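Local coordinates for surface layer protein (Geobacillus stearothermophilus, PDB 4UJ7) that probably self-assembles with copies of itself into the bacterial surface layer and binds calcium, this piece comprising domains 5 and 6, at residues A[120-125]-A[214-219]; A[167-172]-A[189-194]. All blocks are in the same frame, centred on the assembly; numbering follows the deposited sequence.

Both contacts belong to the second of the two Ig-like domains in this fragment, and their centres lie about 11 Å apart on the same side of the chain's centre. In sequence, both segments of contact 2 fall between the two segments of contact 1. They meet directly where Val215 CG2 packs 3.6 Å from Val169 CG1 and where Val215 O comes within 3.3 Å of Val194 CB. Each is tied to calcium: the 120-125 segment of contact 1 supplies ligands to two ions, and the 167-172 segment of contact 2 to a third. Strand pairing thus adjoins metal-organised loops at one end of the domain.

Contact 1 of 2, residues A[120-125]-A[214-219]. With CA (calcium ion), chain C; CA (calcium ion), chain B.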
loop_
_atom_site.group_PDB
_atom_site.type_symbol
_atom_site.label_atom_id
_atom_site.label_comp_id
_atom_site.label_asym_id
_atom_site.label_seq_id
_atom_site.Cartn_x
_atom_site.Cartn_y
_atom_site.Cartn_z
ATOM N N ASP A 120 6.308 3.629 -3.077
ATOM C CA ASP A 120 7.026 3.123 -4.258
ATOM C C ASP A 120 8.096 2.061 -3.963
ATOM O O ASP A 120 8.674 1.507 -4.884
ATOM C CB ASP A 120 7.633 4.282 -5.073
ATOM C CG ASP A 120 8.782 4.992 -4.354
ATOM O OD1 ASP A 120 9.028 4.719 -3.158
ATOM O OD2 ASP A 120 9.431 5.829 -5.015
ATOM N N GLY A 121 8.354 1.781 -2.685
ATOM C CA GLY A 121 9.394 0.804 -2.322
ATOM C C GLY A 121 10.820 1.325 -2.446
ATOM O O GLY A 121 11.779 0.549 -2.349
ATOM N N LYS A 122 10.948 2.630 -2.660
ATOM C CA LYS A 122 12.230 3.283 -2.879
ATOM C C LYS A 122 12.500 4.371 -1.845
ATOM O O LYS A 122 11.572 5.040 -1.378
ATOM C CB LYS A 122 12.263 3.909 -4.273
ATOM C CG LYS A 122 11.931 2.930 -5.388
ATOM C CD LYS A 122 11.878 3.624 -6.738
ATOM C CE LYS A 122 11.396 2.641 -7.796
ATOM N NZ LYS A 122 11.965 1.283 -7.556
ATOM N N ILE A 123 13.785 4.545 -1.524
ATOM C CA ILE A 123 14.286 5.648 -0.697
ATOM C C ILE A 123 15.338 6.364 -1.549
ATOM O O ILE A 123 16.304 5.750 -2.014
ATOM C CB ILE A 123 14.957 5.128 0.600
ATOM C CG1 ILE A 123 13.912 4.454 1.516
ATOM C CG2 ILE A 123 15.719 6.242 1.309
ATOM C CD1 ILE A 123 14.512 3.566 2.598
ATOM N N ASP A 124 15.144 7.665 -1.756
ATOM C CA ASP A 124 16.013 8.449 -2.640
ATOM C C ASP A 124 17.023 9.221 -1.789
ATOM O O ASP A 124 16.652 10.206 -1.125
ATOM C CB ASP A 124 15.154 9.389 -3.481
ATOM C CG ASP A 124 15.928 10.054 -4.619
ATOM O OD1 ASP A 124 17.176 10.072 -4.605
ATOM O OD2 ASP A 124 15.248 10.578 -5.533
ATOM N N LYS A 125 18.271 8.754 -1.782
ATOM C CA LYS A 125 19.300 9.381 -0.940
ATOM C C LYS A 125 19.858 10.687 -1.504
ATOM O O LYS A 125 20.792 11.259 -0.927
ATOM C CB LYS A 125 20.417 8.404 -0.548
ATOM C CG LYS A 125 21.288 7.906 -1.686
ATOM C CD LYS A 125 22.426 7.051 -1.149
ATOM C CE LYS A 125 23.420 6.686 -2.242
ATOM N NZ LYS A 125 24.226 7.871 -2.687
ATOM N N GLU A 214 14.647 -0.579 -2.002
ATOM C CA GLU A 214 15.681 -0.076 -2.904
ATOM C C GLU A 214 16.086 1.341 -2.533
ATOM O O GLU A 214 15.230 2.223 -2.402
ATOM C CB GLU A 214 15.189 -0.105 -4.361
ATOM C CG GLU A 214 16.285 0.181 -5.389
ATOM C CD GLU A 214 15.778 0.245 -6.823
ATOM O OE1 GLU A 214 14.577 -0.017 -7.061
ATOM O OE2 GLU A 214 16.592 0.570 -7.723
ATOM N N VAL A 215 17.388 1.556 -2.372
ATOM C CA VAL A 215 17.915 2.906 -2.261
ATOM C C VAL A 215 18.326 3.357 -3.660
ATOM O O VAL A 215 19.043 2.640 -4.368
ATOM C CB VAL A 215 19.079 2.996 -1.240
ATOM C CG1 VAL A 215 19.786 4.338 -1.324
ATOM C CG2 VAL A 215 18.525 2.807 0.162
ATOM N N ILE A 216 17.811 4.514 -4.054
ATOM C CA ILE A 216 18.152 5.150 -5.338
ATOM C C ILE A 216 18.804 6.511 -5.042
ATOM O O ILE A 216 18.819 6.981 -3.897
ATOM C CB ILE A 216 16.902 5.306 -6.264
ATOM C CG1 ILE A 216 15.885 6.299 -5.657
ATOM C CG2 ILE A 216 16.284 3.948 -6.565
ATOM C CD1 ILE A 216 14.734 6.710 -6.581
ATOM N N ASP A 217 19.356 7.154 -6.068
ATOM C CA ASP A 217 19.866 8.508 -5.911
ATOM C C ASP A 217 19.654 9.254 -7.222
ATOM O O ASP A 217 20.366 9.009 -8.197
ATOM C CB ASP A 217 21.362 8.486 -5.548
ATOM C CG ASP A 217 21.889 9.861 -5.125
ATOM O OD1 ASP A 217 21.368 10.896 -5.605
ATOM O OD2 ASP A 217 22.835 9.909 -4.299
ATOM N N THR A 218 18.685 10.165 -7.233
ATOM C CA THR A 218 18.309 10.844 -8.484
ATOM C C THR A 218 19.013 12.184 -8.674
ATOM O O THR A 218 18.623 12.947 -9.558
ATOM C CB THR A 218 16.784 11.048 -8.598
ATOM O OG1 THR A 218 16.322 11.874 -7.515
ATOM C CG2 THR A 218 16.045 9.695 -8.601
ATOM N N THR A 219 20.037 12.470 -7.860
ATOM C CA THR A 219 20.788 13.730 -7.978
ATOM C C THR A 219 21.276 13.918 -9.420
ATOM O O THR A 219 21.704 12.973 -10.101
ATOM C CB THR A 219 21.999 13.789 -7.023
ATOM O OG1 THR A 219 21.572 13.541 -5.678
ATOM C CG2 THR A 219 22.678 15.161 -7.077
ATOM O OXT THR A 219 21.229 15.038 -9.927
HETATM CA CA CA C . 9.356 5.949 -1.058
HETATM CA CA CA B . 16.135 12.414 -0.450
HETATM O O HOH W 1 17.474 12.406 1.548
HETATM O O HOH W 2 15.566 14.568 0.464
HETATM O O HOH W 3 8.757 7.807 0.624
HETATM O O HOH W 4 7.312 6.896 -2.051
#
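Asp124 reaches across to Thr218 and grips it with both carboxylate oxygens. Its CB lies against the Ile216 side chain, 3.8 Å from CG1, an apolar shoulder suited to the aliphatic root of the aspartate. A chi1 of -169° sets CG anti to the backbone N, and from there the two oxygens reach Thr218 in the loop after strand 206-216. There OD1 takes the backbone N of Thr218 at 3.0 Å, on its syn side and somewhat out of the carboxylate plane, while the syn lone pair of OD2 receives the Thr218 hydroxyl, OD2 to OG1 2.6 Å. Threonine suits the spot because its hydroxyl adds a second donor to the backbone N-H, so that one residue serves both oxygens, with CG2 packed beside OD2. Behind this clasp, strand 122-124 runs parallel to the end of strand 206-216: Ile123 N donates to Glu214 O, and Ile123 O accepts from Ile216 N at 2.8 Å. A short early strand lying parallel to the last strand corresponds to the A'-G pairing of Ig-like domains, consistent with the Big-like family. Ile123 and Val215 share the inward face, Ile123 resting on Ile186 of strand 181-188; the other face carries Lys122, Asp124, Glu214 and Ile216. Lys122 and Glu214 lie side by side there, joined by a salt bridge from NZ to OE1 (3.0 Å) that arrives above the carboxylate plane. Farther on, Lys125 passes Val215 CG1 with its CD, then bends at chi4 (71°) to bring NZ to the anti lone pair of Asp217 OD2 at 2.9 Å. Calcium holds the backbone as well. Lys122 O and Asp120 OD1 bind one ion with Asp119, Asn133, Asp135 and two waters, whereas Asp124 O, 2.4 Å from a second, shares it with Ser126, Glu129, Asn134 and two further waters.

Contact 2 of 2, residues A[167-172]-A[189-194]; sequences NGVIVN and NGSKKV. With CA (calcium ion), chain D.
Ser191 turns OG anti to its carbonyl carbon (chi1 -68°), setting it before the backbone N of Ile170, and Asn189 turns CG anti to its backbone N (chi1 -174°), which puts CG 3.4 Å from Asn172 ND2. The Ile170 N to Ser191 OG bond is nearly straight at 2.8 Å; a serine fits because the same oxygen is also hydrogen-bonded to Asp188. Next to it, Ile170 O accepts from Asn189 N, and CG2 of Ile170 rests 3.4 Å from Asn189 O. The planes of the two asparagine amides are 27° apart, and a water held by Asn172 OD1 and Asn189 ND2 bridges them. At the other end Gly168 O receives two backbone donors, Lys192 N at 2.8 Å and Lys193 N at 3.0 Å. Glycine suits this point, since phi is positive and a CB here would clash with Lys193 CG. Calcium fixes the same loop: Asn167 OD1, 2.4 Å from the ion, and Val169 O bind it with Glu162, Asp165, Glu197 and a water. Asn167 OD1 also accepts from Val169 N, forming an Asx turn. The contact draws the loop ahead of strand 171-178 onto the link between strands 181-188 and 195-203, with Val171 packed on Ile186 and Ser191 on Val215 of strand 206-216.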
loop_
_atom_site.group_PDB
_atom_site.type_symbol
_atom_site.label_atom_id
_atom_site.label_comp_id
_atom_site.label_asym_id
_atom_site.label_seq_id
_atom_site.Cartn_x
_atom_site.Cartn_y
_atom_site.Cartn_z
ATOM N N ASN A 167 26.843 -4.571 1.604
ATOM C CA ASN A 167 26.576 -4.006 0.280
ATOM C C ASN A 167 26.523 -2.477 0.188
ATOM O O ASN A 167 26.209 -1.930 -0.881
ATOM C CB ASN A 167 25.287 -4.615 -0.312
ATOM C CG ASN A 167 24.044 -4.202 0.443
ATOM O OD1 ASN A 167 24.116 -3.729 1.569
ATOM N ND2 ASN A 167 22.880 -4.352 -0.193
ATOM N N GLY A 168 26.824 -1.768 1.277
ATOM C CA GLY A 168 26.821 -0.295 1.236
ATOM C C GLY A 168 25.438 0.363 1.259
ATOM O O GLY A 168 25.324 1.584 1.109
ATOM N N VAL A 169 24.396 -0.451 1.421
ATOM C CA VAL A 169 23.016 0.046 1.547
ATOM C C VAL A 169 22.590 -0.244 2.969
ATOM O O VAL A 169 22.562 -1.398 3.396
ATOM C CB VAL A 169 22.060 -0.658 0.555
ATOM C CG1 VAL A 169 20.654 -0.060 0.628
ATOM C CG2 VAL A 169 22.594 -0.542 -0.866
ATOM N N ILE A 170 22.258 0.820 3.698
ATOM C CA ILE A 170 22.011 0.713 5.132
ATOM C C ILE A 170 20.723 1.454 5.461
ATOM O O ILE A 170 20.595 2.664 5.160
ATOM C CB ILE A 170 23.210 1.241 5.964
ATOM C CG1 ILE A 170 24.530 0.673 5.410
ATOM C CG2 ILE A 170 23.022 0.848 7.423
ATOM C CD1 ILE A 170 25.770 1.408 5.883
ATOM N N VAL A 171 19.774 0.729 6.061
ATOM C CA VAL A 171 18.476 1.327 6.406
ATOM C C VAL A 171 18.074 1.033 7.844
ATOM O O VAL A 171 18.542 0.054 8.440
ATOM C CB VAL A 171 17.339 0.858 5.460
ATOM C CG1 VAL A 171 17.624 1.259 4.024
ATOM C CG2 VAL A 171 17.128 -0.645 5.547
ATOM N N ASN A 172 17.236 1.907 8.388
ATOM C CA ASN A 172 16.586 1.671 9.679
ATOM C C ASN A 172 15.148 1.284 9.472
ATOM O O ASN A 172 14.508 1.770 8.545
ATOM C CB ASN A 172 16.657 2.921 10.557
ATOM C CG ASN A 172 17.963 3.014 11.338
ATOM O OD1 ASN A 172 18.552 1.995 11.725
ATOM N ND2 ASN A 172 18.412 4.230 11.583
ATOM N N ASN A 189 19.976 5.058 6.559
ATOM C CA ASN A 189 20.887 5.222 7.695
ATOM C C ASN A 189 22.333 5.189 7.214
ATOM O O ASN A 189 23.085 4.275 7.540
ATOM C CB ASN A 189 20.652 4.097 8.715
ATOM C CG ASN A 189 21.459 4.285 9.992
ATOM O OD1 ASN A 189 21.769 5.409 10.385
ATOM N ND2 ASN A 189 21.793 3.178 10.647
ATOM N N GLY A 190 22.715 6.191 6.436
ATOM C CA GLY A 190 24.101 6.324 5.954
ATOM C C GLY A 190 24.529 5.420 4.811
ATOM O O GLY A 190 25.715 5.068 4.720
ATOM N N SER A 191 23.599 5.075 3.914
ATOM C CA SER A 191 23.946 4.322 2.699
ATOM C C SER A 191 25.024 5.028 1.887
ATOM O O SER A 191 24.923 6.229 1.651
ATOM C CB SER A 191 22.720 4.152 1.795
ATOM O OG SER A 191 21.758 3.300 2.405
ATOM N N LYS A 192 26.044 4.283 1.476
ATOM C CA LYS A 192 27.081 4.819 0.596
ATOM C C LYS A 192 26.829 4.491 -0.872
ATOM O O LYS A 192 27.367 5.162 -1.774
ATOM C CB LYS A 192 28.450 4.302 1.018
ATOM C CG LYS A 192 28.869 4.789 2.395
ATOM C CD LYS A 192 30.377 4.784 2.532
ATOM C CE LYS A 192 30.799 5.494 3.803
ATOM N NZ LYS A 192 32.222 5.190 4.115
ATOM N N LYS A 193 26.015 3.462 -1.110
ATOM C CA LYS A 193 25.739 2.985 -2.459
ATOM C C LYS A 193 24.243 2.877 -2.685
ATOM O O LYS A 193 23.471 2.799 -1.739
ATOM C CB LYS A 193 26.336 1.587 -2.684
ATOM C CG LYS A 193 27.850 1.461 -2.549
ATOM C CD LYS A 193 28.246 0.035 -2.921
ATOM C CE LYS A 193 29.557 -0.402 -2.294
ATOM N NZ LYS A 193 30.716 0.024 -3.127
ATOM N N VAL A 194 23.851 2.818 -3.948
ATOM C CA VAL A 194 22.479 2.487 -4.307
ATOM C C VAL A 194 22.355 0.967 -4.432
ATOM O O VAL A 194 23.356 0.261 -4.647
ATOM C CB VAL A 194 22.050 3.164 -5.628
ATOM C CG1 VAL A 194 22.178 4.681 -5.526
ATOM C CG2 VAL A 194 22.887 2.645 -6.800
HETATM CA CA CA D . 23.219 -3.557 3.763
HETATM O O HOH W 5 24.758 -2.101 -3.340
HETATM O O HOH W 6 20.771 0.426 10.215
HETATM O O HOH W 7 23.125 -2.976 6.107
#